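Flavin-dependent thymidylate synthase (PDB 3AH5) catalyses the reductive methylation of dUMP to dTMP, taking the methyl group from methylenetetrahydrofolate, with NAD(P)H and the reduced flavin FADH2 as reductant. Local coordinates at residues H7-D12 with E53-N58; Y57-K62 with D192-E197. One frame throughout, in Å; residues are numbered along the deposited sequence.

Contact 1 of 2, residues H7-D12 with E53-N58; sequences HYTPLD and EHLYYN. With FAD (flavin-adenine dinucleotide), chain M.
Thr9 grips Tyr56 twice where the end of strand 2-8 runs alongside the start of strand 56-65. The backbone N of Thr9 donates to Tyr56 O at 3.1 Å, and the side chain turns back to take the return bond. Thr9 CB packs 3.6 Å from Tyr56 N; from there Thr9 OG1, set beside its own backbone N (chi1 -53°), accepts the Tyr56 N-H at 3.0 Å. The methyl CG2 of Thr9 goes the other way and ends 3.6 Å from His54 O. The hydroxyl thus does the work of a carbonyl just where the regular pairing ends, and it gives a buried amide its partner. One step back, His7 and Asn58 pair through both backbone bonds, Asn58 N reaching His7 O at 2.7 Å and nearly straight. On the other face of the sheet CB of Tyr8 rests 3.4 Å from CD1 of the Tyr57 ring, whose hydroxyl is hydrogen-bonded to His198. Just before strand 56-65, methyl CD2 of Leu55 sits against the carbonyl oxygens of Thr9 and Pro10. Glu53 turns away to FAD, its CG 3.3 Å from adenine N1A, and its carboxylate forms salt bridges with Arg165 of the same chain and Arg76 of a third subunit. This is an antiparallel strand pair at the edge of the sheet within this chain, next to an FAD site formed by three monomers, to which Glu53 belongs.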
ATOM      1  N   HIS A   7     -13.000 -16.797   8.034  1.00 33.78           N
ATOM      2  CA  HIS A   7     -12.076 -16.779   9.157  1.00 33.88           C
ATOM      3  C   HIS A   7     -11.834 -15.356   9.636  1.00 33.76           C
ATOM      4  O   HIS A   7     -12.014 -14.393   8.886  1.00 33.58           O
ATOM      5  CB  HIS A   7     -10.738 -17.408   8.759  1.00 35.83           C
ATOM      6  CG  HIS A   7      -9.845 -17.718   9.924  1.00 37.47           C
ATOM      7  ND1 HIS A   7      -9.974 -18.864  10.678  1.00 38.95           N
ATOM      8  CD2 HIS A   7      -8.837 -17.011  10.488  1.00 37.94           C
ATOM      9  CE1 HIS A   7      -9.086 -18.850  11.656  1.00 38.52           C
ATOM     10  NE2 HIS A   7      -8.384 -17.735  11.565  1.00 38.23           N
ATOM     11  N   TYR A   8     -11.443 -15.228  10.897  1.00 33.11           N
ATOM     12  CA  TYR A   8     -11.139 -13.926  11.461  1.00 33.86           C
ATOM     13  C   TYR A   8     -10.149 -14.055  12.605  1.00 34.75           C
ATOM     14  O   TYR A   8     -10.085 -15.080  13.289  1.00 34.54           O
ATOM     15  CB  TYR A   8     -12.401 -13.205  11.942  1.00 33.09           C
ATOM     16  CG  TYR A   8     -13.209 -13.946  12.985  1.00 33.83           C
ATOM     17  CD1 TYR A   8     -14.206 -14.851  12.612  1.00 32.47           C
ATOM     18  CD2 TYR A   8     -12.994 -13.724  14.346  1.00 32.51           C
ATOM     19  CE1 TYR A   8     -14.968 -15.510  13.564  1.00 31.78           C
ATOM     20  CE2 TYR A   8     -13.745 -14.377  15.305  1.00 31.29           C
ATOM     21  CZ  TYR A   8     -14.732 -15.265  14.909  1.00 33.31           C
ATOM     22  OH  TYR A   8     -15.504 -15.890  15.860  1.00 33.31           O
ATOM     23  N   THR A   9      -9.367 -12.999  12.787  1.00 35.75           N
ATOM     24  CA  THR A   9      -8.358 -12.937  13.827  1.00 36.45           C
ATOM     25  C   THR A   9      -9.008 -12.654  15.181  1.00 35.44           C
ATOM     26  O   THR A   9      -9.854 -11.768  15.295  1.00 36.01           O
ATOM     27  CB  THR A   9      -7.345 -11.819  13.518  1.00 36.84           C
ATOM     28  OG1 THR A   9      -6.827 -11.995  12.194  1.00 37.39           O
ATOM     29  CG2 THR A   9      -6.194 -11.851  14.512  1.00 38.56           C
ATOM     30  N   PRO A  10      -8.626 -13.411  16.223  1.00 34.90           N
ATOM     31  CA  PRO A  10      -9.201 -13.194  17.554  1.00 33.91           C
ATOM     32  C   PRO A  10      -9.026 -11.745  18.017  1.00 32.83           C
ATOM     33  O   PRO A  10      -7.969 -11.141  17.823  1.00 31.55           O
ATOM     34  CB  PRO A  10      -8.429 -14.186  18.422  1.00 35.86           C
ATOM     35  CG  PRO A  10      -8.186 -15.325  17.479  1.00 36.34           C
ATOM     36  CD  PRO A  10      -7.752 -14.597  16.214  1.00 35.94           C
ATOM     37  N   LEU A  11     -10.072 -11.200  18.631  1.00 33.55           N
ATOM     38  CA  LEU A  11     -10.072  -9.822  19.114  1.00 33.47           C
ATOM     39  C   LEU A  11      -8.880  -9.404  19.962  1.00 33.87           C
ATOM     40  O   LEU A  11      -8.312  -8.336  19.742  1.00 33.94           O
ATOM     41  CB  LEU A  11     -11.345  -9.539  19.914  1.00 33.32           C
ATOM     42  CG  LEU A  11     -12.375  -8.549  19.360  1.00 35.56           C
ATOM     43  CD1 LEU A  11     -13.421  -8.294  20.440  1.00 34.50           C
ATOM     44  CD2 LEU A  11     -11.712  -7.236  18.944  1.00 33.26           C
ATOM     45  N   ASP A  12      -8.496 -10.223  20.934  1.00 35.83           N
ATOM     46  CA  ASP A  12      -7.388  -9.841  21.802  1.00 38.02           C
ATOM     47  C   ASP A  12      -6.058  -9.607  21.084  1.00 37.38           C
ATOM     48  O   ASP A  12      -5.152  -9.002  21.651  1.00 37.89           O
ATOM     49  CB  ASP A  12      -7.207 -10.853  22.941  1.00 41.25           C
ATOM     50  CG  ASP A  12      -6.865 -12.233  22.450  1.00 44.39           C
ATOM     51  OD1 ASP A  12      -5.896 -12.364  21.676  1.00 48.16           O
ATOM     52  OD2 ASP A  12      -7.560 -13.192  22.846  1.00 48.93           O
ATOM     53  N   GLU A  53      -5.191  -2.908  12.324  1.00 24.08           N
ATOM     54  CA  GLU A  53      -4.700  -3.657  11.168  1.00 23.30           C
ATOM     55  C   GLU A  53      -4.320  -5.093  11.492  1.00 22.91           C
ATOM     56  O   GLU A  53      -4.177  -5.933  10.596  1.00 23.06           O
ATOM     57  CB  GLU A  53      -3.485  -2.947  10.563  1.00 22.33           C
ATOM     58  CG  GLU A  53      -3.807  -1.611   9.908  1.00 21.72           C
ATOM     59  CD  GLU A  53      -2.560  -0.800   9.630  1.00 21.45           C
ATOM     60  OE1 GLU A  53      -1.461  -1.392   9.643  1.00 21.36           O
ATOM     61  OE2 GLU A  53      -2.677   0.420   9.395  1.00 21.21           O
ATOM     62  N   HIS A  54      -4.146  -5.370  12.775  1.00 21.94           N
ATOM     63  CA  HIS A  54      -3.772  -6.702  13.208  1.00 20.11           C
ATOM     64  C   HIS A  54      -4.945  -7.650  13.052  1.00 19.92           C
ATOM     65  O   HIS A  54      -4.770  -8.870  13.002  1.00 17.23           O
ATOM     66  CB  HIS A  54      -3.295  -6.645  14.660  1.00 21.06           C
ATOM     67  CG  HIS A  54      -2.013  -5.890  14.832  1.00 21.33           C
ATOM     68  ND1 HIS A  54      -0.824  -6.312  14.277  1.00 19.34           N
ATOM     69  CD2 HIS A  54      -1.740  -4.726  15.467  1.00 22.69           C
ATOM     70  CE1 HIS A  54       0.127  -5.440  14.563  1.00 21.42           C
ATOM     71  NE2 HIS A  54      -0.402  -4.468  15.283  1.00 22.15           N
ATOM     72  N   LEU A  55      -6.143  -7.080  12.959  1.00 21.18           N
ATOM     73  CA  LEU A  55      -7.352  -7.878  12.794  1.00 23.47           C
ATOM     74  C   LEU A  55      -7.618  -8.111  11.307  1.00 24.22           C
ATOM     75  O   LEU A  55      -7.752  -7.160  10.538  1.00 25.70           O
ATOM     76  CB  LEU A  55      -8.542  -7.170  13.447  1.00 22.99           C
ATOM     77  CG  LEU A  55      -8.447  -7.049  14.970  1.00 23.63           C
ATOM     78  CD1 LEU A  55      -9.568  -6.175  15.506  1.00 22.01           C
ATOM     79  CD2 LEU A  55      -8.490  -8.434  15.586  1.00 23.65           C
ATOM     80  N   TYR A  56      -7.691  -9.382  10.915  1.00 24.50           N
ATOM     81  CA  TYR A  56      -7.918  -9.764   9.524  1.00 23.14           C
ATOM     82  C   TYR A  56      -9.233 -10.541   9.404  1.00 24.03           C
ATOM     83  O   TYR A  56      -9.694 -11.149  10.373  1.00 23.74           O
ATOM     84  CB  TYR A  56      -6.749 -10.627   9.047  1.00 22.01           C
ATOM     85  CG  TYR A  56      -6.419 -10.526   7.569  1.00 22.74           C
ATOM     86  CD1 TYR A  56      -6.284  -9.283   6.945  1.00 21.28           C
ATOM     87  CD2 TYR A  56      -6.165 -11.674   6.815  1.00 21.81           C
ATOM     88  CE1 TYR A  56      -5.898  -9.184   5.617  1.00 19.23           C
ATOM     89  CE2 TYR A  56      -5.774 -11.587   5.485  1.00 20.63           C
ATOM     90  CZ  TYR A  56      -5.636 -10.337   4.893  1.00 22.49           C
ATOM     91  OH  TYR A  56      -5.178 -10.245   3.597  1.00 23.13           O
ATOM     92  N   TYR A  57      -9.828 -10.519   8.214  1.00 22.75           N
ATOM     93  CA  TYR A  57     -11.091 -11.200   7.969  1.00 21.76           C
ATOM     94  C   TYR A  57     -11.083 -11.856   6.593  1.00 24.01           C
ATOM     95  O   TYR A  57     -10.842 -11.193   5.582  1.00 24.41           O
ATOM     96  CB  TYR A  57     -12.237 -10.191   8.050  1.00 20.96           C
ATOM     97  CG  TYR A  57     -12.343  -9.494   9.392  1.00 22.31           C
ATOM     98  CD1 TYR A  57     -12.934 -10.130  10.487  1.00 18.79           C
ATOM     99  CD2 TYR A  57     -11.827  -8.204   9.573  1.00 22.22           C
ATOM    100  CE1 TYR A  57     -13.009  -9.501  11.730  1.00 21.10           C
ATOM    101  CE2 TYR A  57     -11.895  -7.568  10.810  1.00 22.50           C
ATOM    102  CZ  TYR A  57     -12.487  -8.223  11.885  1.00 21.95           C
ATOM    103  OH  TYR A  57     -12.550  -7.603  13.111  1.00 23.44           O
ATOM    104  N   ASN A  58     -11.340 -13.159   6.555  1.00 24.93           N
ATOM    105  CA  ASN A  58     -11.367 -13.889   5.291  1.00 25.48           C
ATOM    106  C   ASN A  58     -12.820 -14.134   4.927  1.00 25.95           C
ATOM    107  O   ASN A  58     -13.529 -14.874   5.619  1.00 27.01           O
ATOM    108  CB  ASN A  58     -10.633 -15.220   5.428  1.00 26.90           C
ATOM    109  CG  ASN A  58      -9.188 -15.047   5.861  1.00 29.46           C
ATOM    110  OD1 ASN A  58      -8.373 -14.461   5.140  1.00 27.25           O
ATOM    111  ND2 ASN A  58      -8.863 -15.555   7.051  1.00 28.57           N
TER
HETATM  112  PA  FAD M 240       0.756   5.796   6.278  1.00 34.02           P
HETATM  113  O1A FAD M 240       1.531   7.055   6.612  1.00 43.64           O
HETATM  114  O2A FAD M 240       1.501   4.473   6.231  1.00 35.48           O
HETATM  115  O5B FAD M 240      -0.155   6.058   5.132  1.00 39.25           O
HETATM  116  C5B FAD M 240      -0.998   5.077   4.562  1.00 38.36           C
HETATM  117  C4B FAD M 240      -2.491   5.357   4.711  1.00 36.34           C
HETATM  118  O4B FAD M 240      -3.026   4.156   4.131  1.00 38.26           O
HETATM  119  C3B FAD M 240      -3.021   5.412   6.153  1.00 38.72           C
HETATM  120  O3B FAD M 240      -3.580   6.666   6.505  1.00 37.87           O
HETATM  121  C2B FAD M 240      -4.048   4.284   6.273  1.00 37.97           C
HETATM  122  O2B FAD M 240      -5.401   4.666   6.406  1.00 41.75           O
HETATM  123  C1B FAD M 240      -3.797   3.391   5.063  1.00 35.14           C
HETATM  124  N9A FAD M 240      -3.030   2.153   5.310  1.00 32.17           N
HETATM  125  C8A FAD M 240      -1.681   1.928   5.132  1.00 28.84           C
HETATM  126  N7A FAD M 240      -1.276   0.729   5.425  1.00 29.44           N
HETATM  127  C5A FAD M 240      -2.435   0.091   5.832  1.00 30.18           C
HETATM  128  C6A FAD M 240      -2.668  -1.246   6.279  1.00 30.25           C
HETATM  129  N6A FAD M 240      -1.668  -2.136   6.359  1.00 29.61           N
HETATM  130  N1A FAD M 240      -3.946  -1.595   6.621  1.00 31.78           N
HETATM  131  C2A FAD M 240      -4.935  -0.655   6.521  1.00 29.19           C
HETATM  132  N3A FAD M 240      -4.827   0.621   6.112  1.00 27.95           N
HETATM  133  C4A FAD M 240      -3.504   0.931   5.775  1.00 29.98           C
HETATM  134  N1  FAD M 240       3.172   3.602  16.581  1.00 33.79           N
HETATM  135  C2  FAD M 240       3.377   2.597  17.471  1.00 33.11           C
HETATM  136  O2  FAD M 240       3.707   1.437  17.113  1.00 32.03           O
HETATM  137  N3  FAD M 240       3.254   2.871  18.844  1.00 33.47           N
HETATM  138  C4  FAD M 240       2.882   4.113  19.386  1.00 33.77           C
HETATM  139  O4  FAD M 240       2.809   4.255  20.624  1.00 36.85           O
HETATM  140  C4X FAD M 240       2.630   5.142  18.443  1.00 33.77           C
HETATM  141  N5  FAD M 240       2.258   6.446  18.898  1.00 33.60           N
HETATM  142  C5X FAD M 240       2.082   7.458  17.942  1.00 33.33           C
HETATM  143  C6  FAD M 240       1.728   8.793  18.370  1.00 31.65           C
HETATM  144  C7  FAD M 240       1.568   9.835  17.458  1.00 31.45           C
HETATM  145  C7M FAD M 240       1.199  11.220  17.998  1.00 30.01           C
HETATM  146  C8  FAD M 240       1.752   9.599  16.064  1.00 30.98           C
HETATM  147  C8M FAD M 240       1.603  10.674  15.007  1.00 29.36           C
HETATM  148  C9  FAD M 240       2.104   8.271  15.623  1.00 32.42           C
HETATM  149  C9A FAD M 240       2.271   7.198  16.519  1.00 33.56           C
HETATM  150  N10 FAD M 240       2.641   5.839  16.104  1.00 36.38           N
HETATM  151  C10 FAD M 240       2.810   4.848  17.053  1.00 34.18           C
HETATM  152  C1' FAD M 240       2.865   5.459  14.688  1.00 40.96           C
HETATM  153  C2' FAD M 240       1.607   5.479  13.879  1.00 46.21           C
HETATM  154  O2' FAD M 240       0.690   4.553  14.493  1.00 45.20           O
HETATM  155  C3' FAD M 240       1.900   5.109  12.439  1.00 48.90           C
HETATM  156  O3' FAD M 240       2.815   6.063  11.906  1.00 51.74           O
HETATM  157  C4' FAD M 240       0.628   5.209  11.672  1.00 53.07           C
HETATM  158  O4' FAD M 240      -0.298   4.267  12.233  1.00 57.48           O
HETATM  159  C5' FAD M 240       0.759   4.883  10.221  1.00 51.43           C
HETATM  160  O5' FAD M 240      -0.558   5.191   9.844  1.00 45.46           O
HETATM  161  P   FAD M 240      -0.769   6.272   8.774  1.00 38.90           P
HETATM  162  O1P FAD M 240      -2.204   6.476   8.707  1.00 44.27           O
HETATM  163  O2P FAD M 240       0.131   7.420   9.070  1.00 45.98           O
HETATM  164  O3P FAD M 240      -0.288   5.576   7.430  1.00 41.47           O

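Contact 2 of 2, residues Y57-K62 with D192-E197. With SO4 (sulfate ion), chain I.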
ATOM      1  N   TYR A  57      -9.828 -10.519   8.214  1.00 22.75           N
ATOM      2  CA  TYR A  57     -11.091 -11.200   7.969  1.00 21.76           C
ATOM      3  C   TYR A  57     -11.083 -11.856   6.593  1.00 24.01           C
ATOM      4  O   TYR A  57     -10.842 -11.193   5.582  1.00 24.41           O
ATOM      5  CB  TYR A  57     -12.237 -10.191   8.050  1.00 20.96           C
ATOM      6  CG  TYR A  57     -12.343  -9.494   9.392  1.00 22.31           C
ATOM      7  CD1 TYR A  57     -12.934 -10.130  10.487  1.00 18.79           C
ATOM      8  CD2 TYR A  57     -11.827  -8.204   9.573  1.00 22.22           C
ATOM      9  CE1 TYR A  57     -13.009  -9.501  11.730  1.00 21.10           C
ATOM     10  CE2 TYR A  57     -11.895  -7.568  10.810  1.00 22.50           C
ATOM     11  CZ  TYR A  57     -12.487  -8.223  11.885  1.00 21.95           C
ATOM     12  OH  TYR A  57     -12.550  -7.603  13.111  1.00 23.44           O
ATOM     13  N   ASN A  58     -11.340 -13.159   6.555  1.00 24.93           N
ATOM     14  CA  ASN A  58     -11.367 -13.889   5.291  1.00 25.48           C
ATOM     15  C   ASN A  58     -12.820 -14.134   4.927  1.00 25.95           C
ATOM     16  O   ASN A  58     -13.529 -14.874   5.619  1.00 27.01           O
ATOM     17  CB  ASN A  58     -10.633 -15.220   5.428  1.00 26.90           C
ATOM     18  CG  ASN A  58      -9.188 -15.047   5.861  1.00 29.46           C
ATOM     19  OD1 ASN A  58      -8.373 -14.461   5.140  1.00 27.25           O
ATOM     20  ND2 ASN A  58      -8.863 -15.555   7.051  1.00 28.57           N
ATOM     21  N   PHE A  59     -13.259 -13.497   3.846  1.00 24.58           N
ATOM     22  CA  PHE A  59     -14.634 -13.615   3.382  1.00 23.69           C
ATOM     23  C   PHE A  59     -14.695 -14.348   2.056  1.00 24.44           C
ATOM     24  O   PHE A  59     -13.679 -14.570   1.399  1.00 24.37           O
ATOM     25  CB  PHE A  59     -15.249 -12.233   3.126  1.00 23.57           C
ATOM     26  CG  PHE A  59     -15.339 -11.344   4.330  1.00 22.38           C
ATOM     27  CD1 PHE A  59     -16.384 -11.482   5.242  1.00 21.75           C
ATOM     28  CD2 PHE A  59     -14.433 -10.306   4.503  1.00 18.82           C
ATOM     29  CE1 PHE A  59     -16.531 -10.585   6.305  1.00 20.00           C
ATOM     30  CE2 PHE A  59     -14.572  -9.411   5.561  1.00 21.16           C
ATOM     31  CZ  PHE A  59     -15.626  -9.551   6.463  1.00 18.48           C
ATOM     32  N   GLU A  60     -15.918 -14.691   1.672  1.00 25.24           N
ATOM     33  CA  GLU A  60     -16.213 -15.320   0.392  1.00 26.72           C
ATOM     34  C   GLU A  60     -17.402 -14.510  -0.107  1.00 24.63           C
ATOM     35  O   GLU A  60     -18.310 -14.206   0.663  1.00 23.45           O
ATOM     36  CB  GLU A  60     -16.614 -16.785   0.557  1.00 29.59           C
ATOM     37  CG  GLU A  60     -17.156 -17.395  -0.730  1.00 36.19           C
ATOM     38  CD  GLU A  60     -17.305 -18.905  -0.658  1.00 41.73           C
ATOM     39  OE1 GLU A  60     -16.276 -19.611  -0.525  1.00 45.59           O
ATOM     40  OE2 GLU A  60     -18.453 -19.388  -0.736  1.00 44.59           O
ATOM     41  N   ILE A  61     -17.394 -14.125  -1.375  1.00 24.18           N
ATOM     42  CA  ILE A  61     -18.503 -13.335  -1.901  1.00 24.99           C
ATOM     43  C   ILE A  61     -19.125 -13.983  -3.131  1.00 25.84           C
ATOM     44  O   ILE A  61     -18.452 -14.215  -4.132  1.00 25.80           O
ATOM     45  CB  ILE A  61     -18.053 -11.897  -2.249  1.00 23.12           C
ATOM     46  CG1 ILE A  61     -17.443 -11.235  -1.013  1.00 21.76           C
ATOM     47  CG2 ILE A  61     -19.241 -11.081  -2.724  1.00 21.18           C
ATOM     48  CD1 ILE A  61     -16.890  -9.846  -1.263  1.00 21.70           C
ATOM     49  N   LYS A  62     -20.416 -14.274  -3.048  1.00 28.17           N
ATOM     50  CA  LYS A  62     -21.119 -14.903  -4.155  1.00 30.06           C
ATOM     51  C   LYS A  62     -22.224 -14.022  -4.708  1.00 30.06           C
ATOM     52  O   LYS A  62     -22.910 -13.334  -3.955  1.00 30.95           O
ATOM     53  CB  LYS A  62     -21.724 -16.233  -3.703  1.00 32.49           C
ATOM     54  CG  LYS A  62     -20.708 -17.285  -3.310  1.00 38.01           C
ATOM     55  CD  LYS A  62     -21.391 -18.587  -2.942  1.00 41.08           C
ATOM     56  CE  LYS A  62     -20.387 -19.728  -2.873  1.00 45.98           C
ATOM     57  NZ  LYS A  62     -21.043 -21.029  -2.559  1.00 47.85           N
ATOM     58  N   ASP A 192     -22.764  -7.774   8.315  1.00 28.30           N
ATOM     59  CA  ASP A 192     -23.564  -8.866   8.860  1.00 29.98           C
ATOM     60  C   ASP A 192     -22.819 -10.191   8.951  1.00 29.75           C
ATOM     61  O   ASP A 192     -23.033 -10.954   9.886  1.00 32.14           O
ATOM     62  CB  ASP A 192     -24.842  -9.076   8.039  1.00 29.66           C
ATOM     63  CG  ASP A 192     -25.818  -7.914   8.160  1.00 33.58           C
ATOM     64  OD1 ASP A 192     -25.820  -7.215   9.206  1.00 31.95           O
ATOM     65  OD2 ASP A 192     -26.601  -7.713   7.205  1.00 34.84           O
ATOM     66  N   ALA A 193     -21.956 -10.472   7.982  1.00 29.64           N
ATOM     67  CA  ALA A 193     -21.205 -11.724   7.980  1.00 27.62           C
ATOM     68  C   ALA A 193     -20.196 -11.736   9.124  1.00 27.61           C
ATOM     69  O   ALA A 193     -19.782 -12.797   9.596  1.00 29.22           O
ATOM     70  CB  ALA A 193     -20.490 -11.904   6.638  1.00 27.54           C
ATOM     71  N   LEU A 194     -19.813 -10.544   9.563  1.00 27.03           N
ATOM     72  CA  LEU A 194     -18.861 -10.363  10.649  1.00 26.75           C
ATOM     73  C   LEU A 194     -19.323 -11.077  11.916  1.00 27.46           C
ATOM     74  O   LEU A 194     -20.519 -11.183  12.182  1.00 28.23           O
ATOM     75  CB  LEU A 194     -18.710  -8.863  10.935  1.00 26.61           C
ATOM     76  CG  LEU A 194     -17.366  -8.147  10.782  1.00 28.29           C
ATOM     77  CD1 LEU A 194     -16.561  -8.721   9.631  1.00 28.29           C
ATOM     78  CD2 LEU A 194     -17.632  -6.662  10.566  1.00 28.59           C
ATOM     79  N   PRO A 195     -18.374 -11.576  12.719  1.00 29.38           N
ATOM     80  CA  PRO A 195     -18.725 -12.273  13.960  1.00 29.24           C
ATOM     81  C   PRO A 195     -19.296 -11.275  14.964  1.00 30.46           C
ATOM     82  O   PRO A 195     -18.735 -10.196  15.164  1.00 30.95           O
ATOM     83  CB  PRO A 195     -17.387 -12.855  14.407  1.00 31.02           C
ATOM     84  CG  PRO A 195     -16.416 -11.810  13.962  1.00 30.02           C
ATOM     85  CD  PRO A 195     -16.910 -11.490  12.563  1.00 29.77           C
ATOM     86  N   GLY A 196     -20.415 -11.630  15.585  1.00 30.92           N
ATOM     87  CA  GLY A 196     -21.045 -10.736  16.541  1.00 31.08           C
ATOM     88  C   GLY A 196     -20.104 -10.024  17.500  1.00 31.89           C
ATOM     89  O   GLY A 196     -20.265  -8.839  17.776  1.00 31.02           O
ATOM     90  N   GLU A 197     -19.113 -10.738  18.013  1.00 32.79           N
ATOM     91  CA  GLU A 197     -18.187 -10.142  18.964  1.00 34.95           C
ATOM     92  C   GLU A 197     -17.423  -8.911  18.446  1.00 34.54           C
ATOM     93  O   GLU A 197     -17.083  -8.026  19.232  1.00 34.34           O
ATOM     94  CB  GLU A 197     -17.189 -11.200  19.446  1.00 37.33           C
ATOM     95  CG  GLU A 197     -16.366 -10.765  20.656  1.00 44.69           C
ATOM     96  CD  GLU A 197     -15.212 -11.709  20.973  1.00 48.26           C
ATOM     97  OE1 GLU A 197     -14.567 -11.520  22.032  1.00 50.90           O
ATOM     98  OE2 GLU A 197     -14.943 -12.630  20.167  1.00 49.79           O
TER
HETATM   99  S   SO4 I   5     -21.331 -15.142  15.393  1.00 81.01           S
HETATM  100  O1  SO4 I   5     -21.977 -16.313  16.018  1.00 81.01           O
HETATM  101  O2  SO4 I   5     -22.117 -13.929  15.696  1.00 80.66           O
HETATM  102  O3  SO4 I   5     -21.267 -15.332  13.929  1.00 80.56           O
HETATM  103  O4  SO4 I   5     -19.962 -14.999  15.926  1.00 79.76           O
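Leu194 sets a single methyl, CD1, in the corner where it meets both Tyr57 and Phe59, two side chains on the same side of strand 56-65. The methyl meets the two rings differently. Over the Tyr57 ring Leu194 CD1 makes a CH-pi contact, 4.3 Å from the centroid and only 21° off the normal, displaced toward the rim so that CD1 of the ring is the nearest carbon. The same Leu194 CD1 comes to the edge of Phe59, near the ring plane, 3.4 Å from Phe59 CZ. Both aromatic side chains take the same first torsion, with CG anti to the carbonyl carbon (chi1 -60° for Tyr57), and their rings are twisted almost equally about the next bond, yet one offers its face and the other its rim because the methyl lies at a different place beside each. Leu194 itself is less regular: chi1 of -119° lies away from the staggered positions. It is the first residue to leave helix 181-193, so the contact is helix-end packing, the C-terminal end of a late helix laid on the face of the antiparallel ThyX sheet. The helix's last turn contributes Ala193, whose CB sits 4.2 Å from Phe59 CE1, again at the ring edge. Beyond the leucine, Pro195 brings its CD loosely up to Tyr57 CE1 at 4.5 Å, and the proline also packs on Tyr8 of strand 2-8. Leu167 of helix 164-174 touches both Tyr57 and Leu194. Further along the loop, exposed Gly196 donates its backbone N-H to a sulfate, N to O2 2.9 Å, the ion probably coming from the crystallisation liquor.

Both contacts are largely buried and both use strand 56-65, sharing Tyr57 and Asn58, but they engage it differently. Contact 1 works along the strand's edge, where backbone hydrogen bonds and a threonine hydroxyl join it to strand 2-8; contact 2 lies on one face and consists wholly of apolar side-chain packing. Contact 1 is the farther out, about 17 Å from the centre of the chain to its own centre against about 10 Å for contact 2, and it borders a second subunit and the FAD site. The two meet directly: Tyr8 CZ lies 3.6 Å from Pro195 CB, and Leu11 packs on Glu197, bringing the 192-197 segment against both strands.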